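Aquaporin AqpM (Methanothermobacter marburgensis str. Marburg, PDB 2F2B) forms a homotetrameric membrane channel that lets water move in both directions under osmotic drive and also passes some glycerol. Local coordinates at residues K6-E11 and I76-I81; A27-M31 and G125-G130; N40-I44 and F138-S142; L60-I66 and G180-A184. The contacts are given in a common frame with arbitrary orientation. Residues are numbered along the deposited sequence.

Interaction 1: residues K6-E11 and I76-I81; sequences KRCIAE and ISGCHI
One buried carboxylate, that of Glu11, takes three hydrogen bonds from a loop with no regular secondary structure. The loop, 76-81, is the cytoplasmic pore loop of the aquaporin fold and leads into the first NPA motif. Its partner, 6-11, is a helical turn near the start of helix 4-33. Arg7 lies closest to Ser77 (CA to CA 4.5 Å) and Glu11 to Ile81 (5.5 Å). Glu11 has chi1, chi2 and chi3 of -73°, -65° and -51°, which fold its carboxylate back to the loop. Ile81 N donates to Glu11 OE1 at 2.7 Å. His80 N donates to Glu11 OE2 at 2.9 Å, and Ser77 OG to the same OE2 at 2.6 Å. Ser77 OG (chi1 p) also accepts from Cys79 N at 3.1 Å, an ST turn. Gly78, between Ser77 and Cys79, has phi 102°, psi -11°. Cys79 and Ile81 have positive phi as well (46/63 and 39/34), so the loop is sharply kinked. Gln107 NE2 is also hydrogen-bonded to Glu11 OE1, and Arg7 pairs with Glu99 in a salt bridge. Ile81 O accepts from Asn199 of the second NPA motif, so the braced loop reaches the pore centre. At the other end no hydrogen bond forms between the segments: Ala10 CB points at the loop and meets Ile76 CG2 at 3.9 Å, and Arg7 CG rests 3.2 Å from the carbonyl Ile76 O.

Interaction 2: residues A27-M31 and G125-G130; sequences AVTLM and GAATVG
Near the extracellular end of helix 4-33, the turn 27-31 packs against 125-130, a short helix (125-128) that runs out into a loop. Ala27 and Gly130 come closest, CA atoms 3.8 Å apart. A CB on Gly130 would clash with Ala27 CA, so glycine permits this approach. Met31 bridges the two sides. Its chi angles of -68°, 171° and 80° (m, t, p) bring SD to 3.6 Å from Ala126 CA and 4.1 Å from Ala126 CB. Leu30, in the m,t rotamer, points toward 125-130 and sets CD1 3.5 Å from Gly130 O. Val129, with chi1 t, puts CG1 3.7 Å from Leu30 O. Ala27 CB meets Ala126 O at 3.6 Å. Gly125 O closes the short helix, accepting from Val129 N (2.9 Å) and Gly130 N (3.0 Å). Phe118 of helix 100-122 touches both Ala27 and Ala126. Met31 also packs on Phe42 of a second subunit. No hydrogen bond crosses; apolar side chains pack on each other and on backbone carbonyls, fitted closely at Gly130.

Interaction 3: residues N40-I44 and F138-S142; sequences NPFNI and FPGIS
Phe42 pushes the edge of its ring against 138-142, with CD2 3.4 Å from Pro139 O. That oxygen lies near the ring plane, as does Ile141 CG1, 4.2 Å from Phe42 CE2. The t rotamer of Phe42 (chi1 -167°) carries the ring across. Two beta turns meet here, both in extracellular loops of the aquaporin fold. Asn40 to Asn43 form a type I turn, closed by Asn43 N to Asn40 O at 3.0 Å. Phe138 to Ile141 form a type II turn, closed by Ile141 N to Phe138 O at 2.9 Å, with Gly140 at phi 87°, psi -9°. The nearest CA atoms are those of Phe42 and Pro139, 5.3 Å apart. Pro139 CG sits 3.4 Å from Pro41 O. Ile44 (chi1 69°, chi2 170°) points at the other turn. Its CD1 is 3.4 Å from Phe138 CE2, and its CG2 is 3.9 Å from Pro139 CD. Phe138, chi1 -87°, also has CB 4.2 Å from Phe42 CE2. Nearby, Asn192 ND2 of helix 175-194 is hydrogen-bonded to Phe42 O. Met31 of a third subunit packs on Phe42, so this contact borders the tetramer interface. No hydrogen bond links the two turns. Carbon groups pack on one another and against backbone carbonyls, so the joint depends on shape rather than on directed polar bonds.

Interaction 4: residues L60-I66 and G180-A184; sequences LAFGFAI and GLTVA
Segments 60-66 and 180-184, on transmembrane helices 52-73 and 175-194, pack almost antiparallel in a buried contact. The segment axes come within 7.3 Å at 166°. The register pairs Gly63 with Gly180 (CA to CA 3.9 Å) and Leu60 with Ala184 (5.0 Å). Backbone contacts come first. Gly63 CA lies 3.1 Å from Gly180 O, and Gly180 CA makes a CA-H...O contact with Gly63 O at 3.3 Å. A CB on either glycine would clash with the oxygen opposite. Apolar side chains flank this crossing. Leu60 (m,t) brings CD2 to 3.7 Å from Ala184 CB and 4.1 Å from Leu181 CD2, which is 4.0 Å from Phe64 CE1. Ile66 (m,t) sets CD1 3.8 Å from Val183 CG1. The helices belong to different aquaporin repeats, and Phe64 and Leu181 also pack on neighbouring subunits. A bound glycerol near Ile66, probably from crystallisation, may mark a pocket. No conventional hydrogen bond crosses, so touching glycine backbones, a CA-H...O contact and apolar dispersion set the fit.

How the interactions relate
Helix 4-33 enters interaction 1 near its start and interaction 2 near its far end. The loop after it supplies 40-44 to interaction 3, and helix 52-73 then supplies 60-66 to interaction 4. The chain closes interaction 1 at 76-81, interaction 2 at 125-130, interaction 3 at 138-142 and interaction 4 at 180-184. Segments of every pair alternate, so all four loops cross and none nests. On the cytoplasmic side, interaction 1 ties the start of helix 4-33 to the loop before helix 83-91. Interactions 2 and 3 tie the extracellular side and touch through Leu30 CD2 and Ile44 O, 3.9 Å apart. Interaction 4 joins the two repeats in the membrane core.

Interaction 1: residues K6-E11 and I76-I81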
loop_
_atom_site.group_PDB
_atom_site.type_symbol
_atom_site.label_atom_id
_atom_site.label_comp_id
_atom_site.label_asym_id
_atom_site.label_seq_id
_atom_site.Cartn_x
_atom_site.Cartn_y
_atom_site.Cartn_z
ATOM N N LYS A 6 -10.616 17.431 27.101
ATOM C CA LYS A 6 -9.458 16.839 26.440
ATOM C C LYS A 6 -9.871 15.972 25.254
ATOM O O LYS A 6 -9.159 15.906 24.247
ATOM C CB LYS A 6 -8.645 16.023 27.444
ATOM C CG LYS A 6 -7.882 16.902 28.429
ATOM C CD LYS A 6 -7.137 16.083 29.465
ATOM C CE LYS A 6 -6.280 16.984 30.345
ATOM N NZ LYS A 6 -5.585 16.212 31.411
ATOM N N ARG A 7 -11.017 15.310 25.366
ATOM C CA ARG A 7 -11.497 14.471 24.276
ATOM C C ARG A 7 -11.909 15.324 23.081
ATOM O O ARG A 7 -11.716 14.924 21.933
ATOM C CB ARG A 7 -12.650 13.584 24.755
ATOM C CG ARG A 7 -12.159 12.417 25.606
ATOM C CD ARG A 7 -13.252 11.418 25.916
ATOM N NE ARG A 7 -14.190 11.910 26.923
ATOM C CZ ARG A 7 -15.495 12.040 26.722
ATOM N NH1 ARG A 7 -16.021 11.720 25.547
ATOM N NH2 ARG A 7 -16.280 12.473 27.704
ATOM N N CYS A 8 -12.463 16.505 23.342
ATOM C CA CYS A 8 -12.852 17.398 22.257
ATOM C C CYS A 8 -11.595 17.969 21.600
ATOM O O CYS A 8 -11.557 18.169 20.385
ATOM C CB CYS A 8 -13.746 18.528 22.774
ATOM S SG CYS A 8 -15.464 18.021 23.037
ATOM N N ILE A 9 -10.568 18.233 22.400
ATOM C CA ILE A 9 -9.317 18.740 21.847
ATOM C C ILE A 9 -8.743 17.654 20.930
ATOM O O ILE A 9 -8.233 17.946 19.846
ATOM C CB ILE A 9 -8.297 19.077 22.960
ATOM C CG1 ILE A 9 -8.781 20.289 23.759
ATOM C CG2 ILE A 9 -6.926 19.363 22.349
ATOM C CD1 ILE A 9 -7.927 20.598 24.984
ATOM N N ALA A 10 -8.847 16.400 21.362
ATOM C CA ALA A 10 -8.353 15.279 20.567
ATOM C C ALA A 10 -9.128 15.171 19.251
ATOM O O ALA A 10 -8.537 14.936 18.202
ATOM C CB ALA A 10 -8.473 13.977 21.353
ATOM N N GLU A 11 -10.447 15.334 19.306
ATOM C CA GLU A 11 -11.260 15.264 18.090
ATOM C C GLU A 11 -10.884 16.403 17.135
ATOM O O GLU A 11 -10.884 16.230 15.917
ATOM C CB GLU A 11 -12.754 15.332 18.437
ATOM C CG GLU A 11 -13.305 14.060 19.077
ATOM C CD GLU A 11 -13.279 12.865 18.134
ATOM O OE1 GLU A 11 -13.783 12.993 17.000
ATOM O OE2 GLU A 11 -12.764 11.795 18.526
ATOM N N ILE A 76 -8.018 8.037 23.652
ATOM C CA ILE A 76 -8.337 9.288 24.317
ATOM C C ILE A 76 -9.798 9.666 24.099
ATOM O O ILE A 76 -10.581 9.693 25.048
ATOM C CB ILE A 76 -7.408 10.424 23.819
ATOM C CG1 ILE A 76 -5.956 10.095 24.190
ATOM C CG2 ILE A 76 -7.817 11.756 24.439
ATOM C CD1 ILE A 76 -4.937 11.077 23.644
ATOM N N SER A 77 -10.174 9.926 22.849
ATOM C CA SER A 77 -11.544 10.326 22.537
ATOM C C SER A 77 -12.343 9.281 21.774
ATOM O O SER A 77 -13.564 9.399 21.650
ATOM C CB SER A 77 -11.529 11.608 21.706
ATOM O OG SER A 77 -10.988 11.355 20.415
ATOM N N GLY A 78 -11.653 8.267 21.265
ATOM C CA GLY A 78 -12.311 7.245 20.473
ATOM C C GLY A 78 -12.008 7.542 19.012
ATOM O O GLY A 78 -12.275 6.733 18.124
ATOM N N CYS A 79 -11.441 8.726 18.783
ATOM C CA CYS A 79 -11.062 9.213 17.455
ATOM C C CYS A 79 -12.132 9.022 16.380
ATOM O O CYS A 79 -11.921 8.306 15.398
ATOM C CB CYS A 79 -9.748 8.557 17.006
ATOM S SG CYS A 79 -8.946 9.382 15.600
ATOM N N HIS A 80 -13.282 9.667 16.569
ATOM C CA HIS A 80 -14.373 9.587 15.600
ATOM C C HIS A 80 -14.005 10.413 14.369
ATOM O O HIS A 80 -14.166 9.958 13.233
ATOM C CB HIS A 80 -15.671 10.167 16.178
ATOM C CG HIS A 80 -16.192 9.447 17.384
ATOM N ND1 HIS A 80 -17.409 9.754 17.956
ATOM C CD2 HIS A 80 -15.657 8.461 18.143
ATOM C CE1 HIS A 80 -17.600 8.989 19.017
ATOM N NE2 HIS A 80 -16.553 8.196 19.153
ATOM N N ILE A 81 -13.537 11.635 14.629
ATOM C CA ILE A 81 -13.133 12.620 13.618
ATOM C C ILE A 81 -14.027 12.645 12.382
ATOM O O ILE A 81 -13.576 12.934 11.268
ATOM C CB ILE A 81 -11.645 12.419 13.203
ATOM C CG1 ILE A 81 -11.437 11.044 12.555
ATOM C CG2 ILE A 81 -10.755 12.559 14.442
ATOM C CD1 ILE A 81 -10.020 10.823 12.017
#

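Interaction 2: residues A27-M31 and G125-G130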
loop_
_atom_site.group_PDB
_atom_site.type_symbol
_atom_site.label_atom_id
_atom_site.label_comp_id
_atom_site.label_asym_id
_atom_site.label_seq_id
_atom_site.Cartn_x
_atom_site.Cartn_y
_atom_site.Cartn_z
ATOM N N ALA A 27 -5.197 18.488 -3.297
ATOM C CA ALA A 27 -4.850 19.817 -3.795
ATOM C C ALA A 27 -3.477 19.760 -4.470
ATOM O O ALA A 27 -3.279 20.328 -5.543
ATOM C CB ALA A 27 -4.838 20.823 -2.645
ATOM N N VAL A 28 -2.531 19.063 -3.843
ATOM C CA VAL A 28 -1.188 18.936 -4.405
ATOM C C VAL A 28 -1.212 18.247 -5.767
ATOM O O VAL A 28 -0.505 18.654 -6.686
ATOM C CB VAL A 28 -0.252 18.143 -3.459
ATOM C CG1 VAL A 28 1.063 17.833 -4.162
ATOM C CG2 VAL A 28 0.012 18.950 -2.196
ATOM N N THR A 29 -2.025 17.203 -5.898
ATOM C CA THR A 29 -2.123 16.479 -7.163
ATOM C C THR A 29 -2.519 17.433 -8.289
ATOM O O THR A 29 -1.921 17.431 -9.369
ATOM C CB THR A 29 -3.172 15.355 -7.077
ATOM O OG1 THR A 29 -2.839 14.475 -5.998
ATOM C CG2 THR A 29 -3.224 14.563 -8.382
ATOM N N LEU A 30 -3.531 18.251 -8.028
ATOM C CA LEU A 30 -4.006 19.203 -9.026
ATOM C C LEU A 30 -2.954 20.269 -9.316
ATOM O O LEU A 30 -2.831 20.741 -10.450
ATOM C CB LEU A 30 -5.311 19.851 -8.552
ATOM C CG LEU A 30 -6.537 18.926 -8.568
ATOM C CD1 LEU A 30 -7.719 19.607 -7.889
ATOM C CD2 LEU A 30 -6.883 18.563 -10.009
ATOM N N MET A 31 -2.188 20.646 -8.296
ATOM C CA MET A 31 -1.147 21.651 -8.478
ATOM C C MET A 31 -0.007 21.146 -9.364
ATOM O O MET A 31 0.505 21.891 -10.202
ATOM C CB MET A 31 -0.600 22.094 -7.118
ATOM C CG MET A 31 -1.601 22.881 -6.281
ATOM S SD MET A 31 -1.028 23.162 -4.591
ATOM C CE MET A 31 0.095 24.559 -4.833
ATOM N N GLY A 125 -2.275 28.774 -4.326
ATOM C CA GLY A 125 -2.594 27.838 -5.393
ATOM C C GLY A 125 -3.300 26.578 -4.915
ATOM O O GLY A 125 -4.010 25.922 -5.683
ATOM N N ALA A 126 -3.116 26.232 -3.646
ATOM C CA ALA A 126 -3.757 25.042 -3.094
ATOM C C ALA A 126 -5.273 25.201 -3.155
ATOM O O ALA A 126 -6.011 24.217 -3.202
ATOM C CB ALA A 126 -3.311 24.827 -1.654
ATOM N N ALA A 127 -5.733 26.450 -3.156
ATOM C CA ALA A 127 -7.158 26.737 -3.212
ATOM C C ALA A 127 -7.615 27.124 -4.617
ATOM O O ALA A 127 -8.607 26.596 -5.115
ATOM C CB ALA A 127 -7.504 27.850 -2.221
ATOM N N THR A 128 -6.887 28.033 -5.262
ATOM C CA THR A 128 -7.265 28.487 -6.599
ATOM C C THR A 128 -7.091 27.429 -7.683
ATOM O O THR A 128 -7.810 27.437 -8.680
ATOM C CB THR A 128 -6.487 29.768 -7.004
ATOM O OG1 THR A 128 -5.076 29.516 -6.988
ATOM C CG2 THR A 128 -6.809 30.905 -6.046
ATOM N N VAL A 129 -6.138 26.520 -7.489
ATOM C CA VAL A 129 -5.893 25.453 -8.453
ATOM C C VAL A 129 -6.350 24.107 -7.881
ATOM O O VAL A 129 -7.040 23.335 -8.552
ATOM C CB VAL A 129 -4.388 25.367 -8.820
ATOM C CG1 VAL A 129 -4.135 24.182 -9.747
ATOM C CG2 VAL A 129 -3.945 26.660 -9.490
ATOM N N GLY A 130 -5.983 23.845 -6.629
ATOM C CA GLY A 130 -6.347 22.586 -5.996
ATOM C C GLY A 130 -7.692 22.535 -5.291
ATOM O O GLY A 130 -8.134 21.457 -4.891
#

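Interaction 3: residues N40-I44 and F138-S142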
loop_
_atom_site.group_PDB
_atom_site.type_symbol
_atom_site.label_atom_id
_atom_site.label_comp_id
_atom_site.label_asym_id
_atom_site.label_seq_id
_atom_site.Cartn_x
_atom_site.Cartn_y
_atom_site.Cartn_z
ATOM N N ASN A 40 -10.250 13.588 -21.465
ATOM C CA ASN A 40 -11.680 13.882 -21.500
ATOM C C ASN A 40 -12.103 14.659 -20.248
ATOM O O ASN A 40 -11.404 14.648 -19.234
ATOM C CB ASN A 40 -12.508 12.596 -21.642
ATOM C CG ASN A 40 -12.483 11.735 -20.397
ATOM O OD1 ASN A 40 -11.612 10.879 -20.231
ATOM N ND2 ASN A 40 -13.439 11.964 -19.507
ATOM N N PRO A 41 -13.259 15.347 -20.308
ATOM C CA PRO A 41 -13.824 16.155 -19.219
ATOM C C PRO A 41 -13.981 15.494 -17.851
ATOM O O PRO A 41 -13.885 16.169 -16.828
ATOM C CB PRO A 41 -15.167 16.605 -19.790
ATOM C CG PRO A 41 -14.870 16.731 -21.246
ATOM C CD PRO A 41 -14.097 15.461 -21.515
ATOM N N PHE A 42 -14.233 14.188 -17.835
ATOM C CA PHE A 42 -14.418 13.458 -16.578
ATOM C C PHE A 42 -13.121 13.474 -15.763
ATOM O O PHE A 42 -13.149 13.437 -14.531
ATOM C CB PHE A 42 -14.839 12.015 -16.877
ATOM C CG PHE A 42 -15.363 11.265 -15.680
ATOM C CD1 PHE A 42 -14.861 10.007 -15.363
ATOM C CD2 PHE A 42 -16.385 11.797 -14.896
ATOM C CE1 PHE A 42 -15.368 9.284 -14.282
ATOM C CE2 PHE A 42 -16.902 11.080 -13.810
ATOM C CZ PHE A 42 -16.391 9.821 -13.505
ATOM N N ASN A 43 -11.993 13.527 -16.465
ATOM C CA ASN A 43 -10.668 13.573 -15.846
ATOM C C ASN A 43 -10.348 15.062 -15.666
ATOM O O ASN A 43 -10.035 15.760 -16.632
ATOM C CB ASN A 43 -9.653 12.883 -16.776
ATOM C CG ASN A 43 -8.268 12.736 -16.154
ATOM O OD1 ASN A 43 -7.542 11.786 -16.459
ATOM N ND2 ASN A 43 -7.889 13.679 -15.303
ATOM N N ILE A 44 -10.445 15.546 -14.430
ATOM C CA ILE A 44 -10.207 16.960 -14.134
ATOM C C ILE A 44 -8.773 17.327 -13.775
ATOM O O ILE A 44 -8.475 18.493 -13.514
ATOM C CB ILE A 44 -11.104 17.447 -12.975
ATOM C CG1 ILE A 44 -10.655 16.799 -11.661
ATOM C CG2 ILE A 44 -12.558 17.103 -13.262
ATOM C CD1 ILE A 44 -11.308 17.390 -10.432
ATOM N N PHE A 138 -18.460 15.161 -9.641
ATOM C CA PHE A 138 -17.584 15.311 -10.794
ATOM C C PHE A 138 -18.402 15.545 -12.065
ATOM O O PHE A 138 -19.627 15.430 -12.047
ATOM C CB PHE A 138 -16.669 14.088 -10.921
ATOM C CG PHE A 138 -15.406 14.201 -10.105
ATOM C CD1 PHE A 138 -15.463 14.326 -8.718
ATOM C CD2 PHE A 138 -14.163 14.243 -10.732
ATOM C CE1 PHE A 138 -14.299 14.498 -7.963
ATOM C CE2 PHE A 138 -12.988 14.414 -9.987
ATOM C CZ PHE A 138 -13.057 14.543 -8.601
ATOM N N PRO A 139 -17.740 15.893 -13.181
ATOM C CA PRO A 139 -18.456 16.144 -14.439
ATOM C C PRO A 139 -19.417 15.036 -14.863
ATOM O O PRO A 139 -19.038 13.869 -14.960
ATOM C CB PRO A 139 -17.324 16.355 -15.442
ATOM C CG PRO A 139 -16.265 17.006 -14.596
ATOM C CD PRO A 139 -16.297 16.147 -13.348
ATOM N N GLY A 140 -20.667 15.414 -15.115
ATOM C CA GLY A 140 -21.663 14.443 -15.537
ATOM C C GLY A 140 -22.374 13.732 -14.399
ATOM O O GLY A 140 -23.346 13.012 -14.626
ATOM N N ILE A 141 -21.899 13.928 -13.173
ATOM C CA ILE A 141 -22.512 13.283 -12.015
ATOM C C ILE A 141 -23.562 14.199 -11.389
ATOM O O ILE A 141 -23.266 15.334 -11.017
ATOM C CB ILE A 141 -21.439 12.926 -10.953
ATOM C CG1 ILE A 141 -20.376 12.006 -11.572
ATOM C CG2 ILE A 141 -22.095 12.282 -9.741
ATOM C CD1 ILE A 141 -20.910 10.684 -12.121
ATOM N N SER A 142 -24.789 13.700 -11.268
ATOM C CA SER A 142 -25.877 14.493 -10.699
ATOM C C SER A 142 -25.878 14.502 -9.176
ATOM O O SER A 142 -25.169 13.728 -8.530
ATOM C CB SER A 142 -27.231 13.973 -11.184
ATOM O OG SER A 142 -27.559 12.757 -10.537
#

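Interaction 4: residues L60-I66 and G180-A184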
loop_
_atom_site.group_PDB
_atom_site.type_symbol
_atom_site.label_atom_id
_atom_site.label_comp_id
_atom_site.label_asym_id
_atom_site.label_seq_id
_atom_site.Cartn_x
_atom_site.Cartn_y
_atom_site.Cartn_z
ATOM N N LEU A 60 -4.667 6.913 0.150
ATOM C CA LEU A 60 -3.721 6.510 1.186
ATOM C C LEU A 60 -3.239 7.687 2.029
ATOM O O LEU A 60 -2.911 7.514 3.202
ATOM C CB LEU A 60 -2.537 5.763 0.557
ATOM C CG LEU A 60 -2.934 4.401 -0.035
ATOM C CD1 LEU A 60 -1.803 3.845 -0.890
ATOM C CD2 LEU A 60 -3.283 3.431 1.100
ATOM N N ALA A 61 -3.179 8.882 1.445
ATOM C CA ALA A 61 -2.770 10.043 2.227
ATOM C C ALA A 61 -3.829 10.194 3.326
ATOM O O ALA A 61 -3.515 10.503 4.478
ATOM C CB ALA A 61 -2.716 11.297 1.347
ATOM N N PHE A 62 -5.086 9.952 2.962
ATOM C CA PHE A 62 -6.191 10.016 3.917
ATOM C C PHE A 62 -6.083 8.836 4.878
ATOM O O PHE A 62 -6.094 9.009 6.096
ATOM C CB PHE A 62 -7.537 9.908 3.194
ATOM C CG PHE A 62 -8.150 11.224 2.833
ATOM C CD1 PHE A 62 -8.859 11.960 3.779
ATOM C CD2 PHE A 62 -8.048 11.719 1.536
ATOM C CE1 PHE A 62 -9.460 13.174 3.433
ATOM C CE2 PHE A 62 -8.646 12.928 1.184
ATOM C CZ PHE A 62 -9.352 13.653 2.136
ATOM N N GLY A 63 -5.979 7.642 4.305
ATOM C CA GLY A 63 -5.920 6.418 5.088
ATOM C C GLY A 63 -4.812 6.304 6.117
ATOM O O GLY A 63 -5.059 5.870 7.246
ATOM N N PHE A 64 -3.591 6.669 5.736
ATOM C CA PHE A 64 -2.469 6.589 6.663
ATOM C C PHE A 64 -2.603 7.649 7.757
ATOM O O PHE A 64 -2.233 7.411 8.909
ATOM C CB PHE A 64 -1.131 6.756 5.924
ATOM C CG PHE A 64 -0.824 5.651 4.938
ATOM C CD1 PHE A 64 -1.289 4.350 5.140
ATOM C CD2 PHE A 64 -0.014 5.903 3.834
ATOM C CE1 PHE A 64 -0.947 3.319 4.253
ATOM C CE2 PHE A 64 0.334 4.887 2.944
ATOM C CZ PHE A 64 -0.134 3.588 3.153
ATOM N N ALA A 65 -3.140 8.816 7.406
ATOM C CA ALA A 65 -3.319 9.873 8.396
ATOM C C ALA A 65 -4.417 9.463 9.381
ATOM O O ALA A 65 -4.329 9.744 10.580
ATOM C CB ALA A 65 -3.680 11.191 7.709
ATOM N N ILE A 66 -5.448 8.792 8.871
ATOM C CA ILE A 66 -6.550 8.327 9.719
ATOM C C ILE A 66 -6.052 7.237 10.670
ATOM O O ILE A 66 -6.361 7.252 11.867
ATOM C CB ILE A 66 -7.726 7.788 8.854
ATOM C CG1 ILE A 66 -8.447 8.966 8.188
ATOM C CG2 ILE A 66 -8.704 6.979 9.718
ATOM C CD1 ILE A 66 -9.381 8.577 7.057
ATOM N N GLY A 180 -8.412 2.983 8.356
ATOM C CA GLY A 180 -7.720 3.856 7.423
ATOM C C GLY A 180 -7.639 3.282 6.014
ATOM O O GLY A 180 -7.903 3.983 5.032
ATOM N N LEU A 181 -7.272 2.007 5.898
ATOM C CA LEU A 181 -7.166 1.392 4.579
ATOM C C LEU A 181 -8.534 1.272 3.911
ATOM O O LEU A 181 -8.648 1.376 2.693
ATOM C CB LEU A 181 -6.492 0.018 4.680
ATOM C CG LEU A 181 -5.032 0.056 5.146
ATOM C CD1 LEU A 181 -4.475 -1.362 5.201
ATOM C CD2 LEU A 181 -4.195 0.921 4.188
ATOM N N THR A 182 -9.578 1.069 4.707
ATOM C CA THR A 182 -10.920 0.972 4.142
ATOM C C THR A 182 -11.275 2.307 3.484
ATOM O O THR A 182 -11.825 2.341 2.384
ATOM C CB THR A 182 -11.945 0.615 5.229
ATOM O OG1 THR A 182 -11.624 -0.673 5.763
ATOM C CG2 THR A 182 -13.356 0.565 4.647
ATOM N N VAL A 183 -10.943 3.406 4.153
ATOM C CA VAL A 183 -11.210 4.725 3.592
ATOM C C VAL A 183 -10.399 4.904 2.304
ATOM O O VAL A 183 -10.915 5.412 1.309
ATOM C CB VAL A 183 -10.852 5.856 4.593
ATOM C CG1 VAL A 183 -10.885 7.216 3.889
ATOM C CG2 VAL A 183 -11.850 5.856 5.747
ATOM N N ALA A 184 -9.141 4.472 2.315
ATOM C CA ALA A 184 -8.297 4.598 1.121
ATOM C C ALA A 184 -8.949 3.885 -0.063
ATOM O O ALA A 184 -8.968 4.406 -1.181
ATOM C CB ALA A 184 -6.901 4.015 1.385
#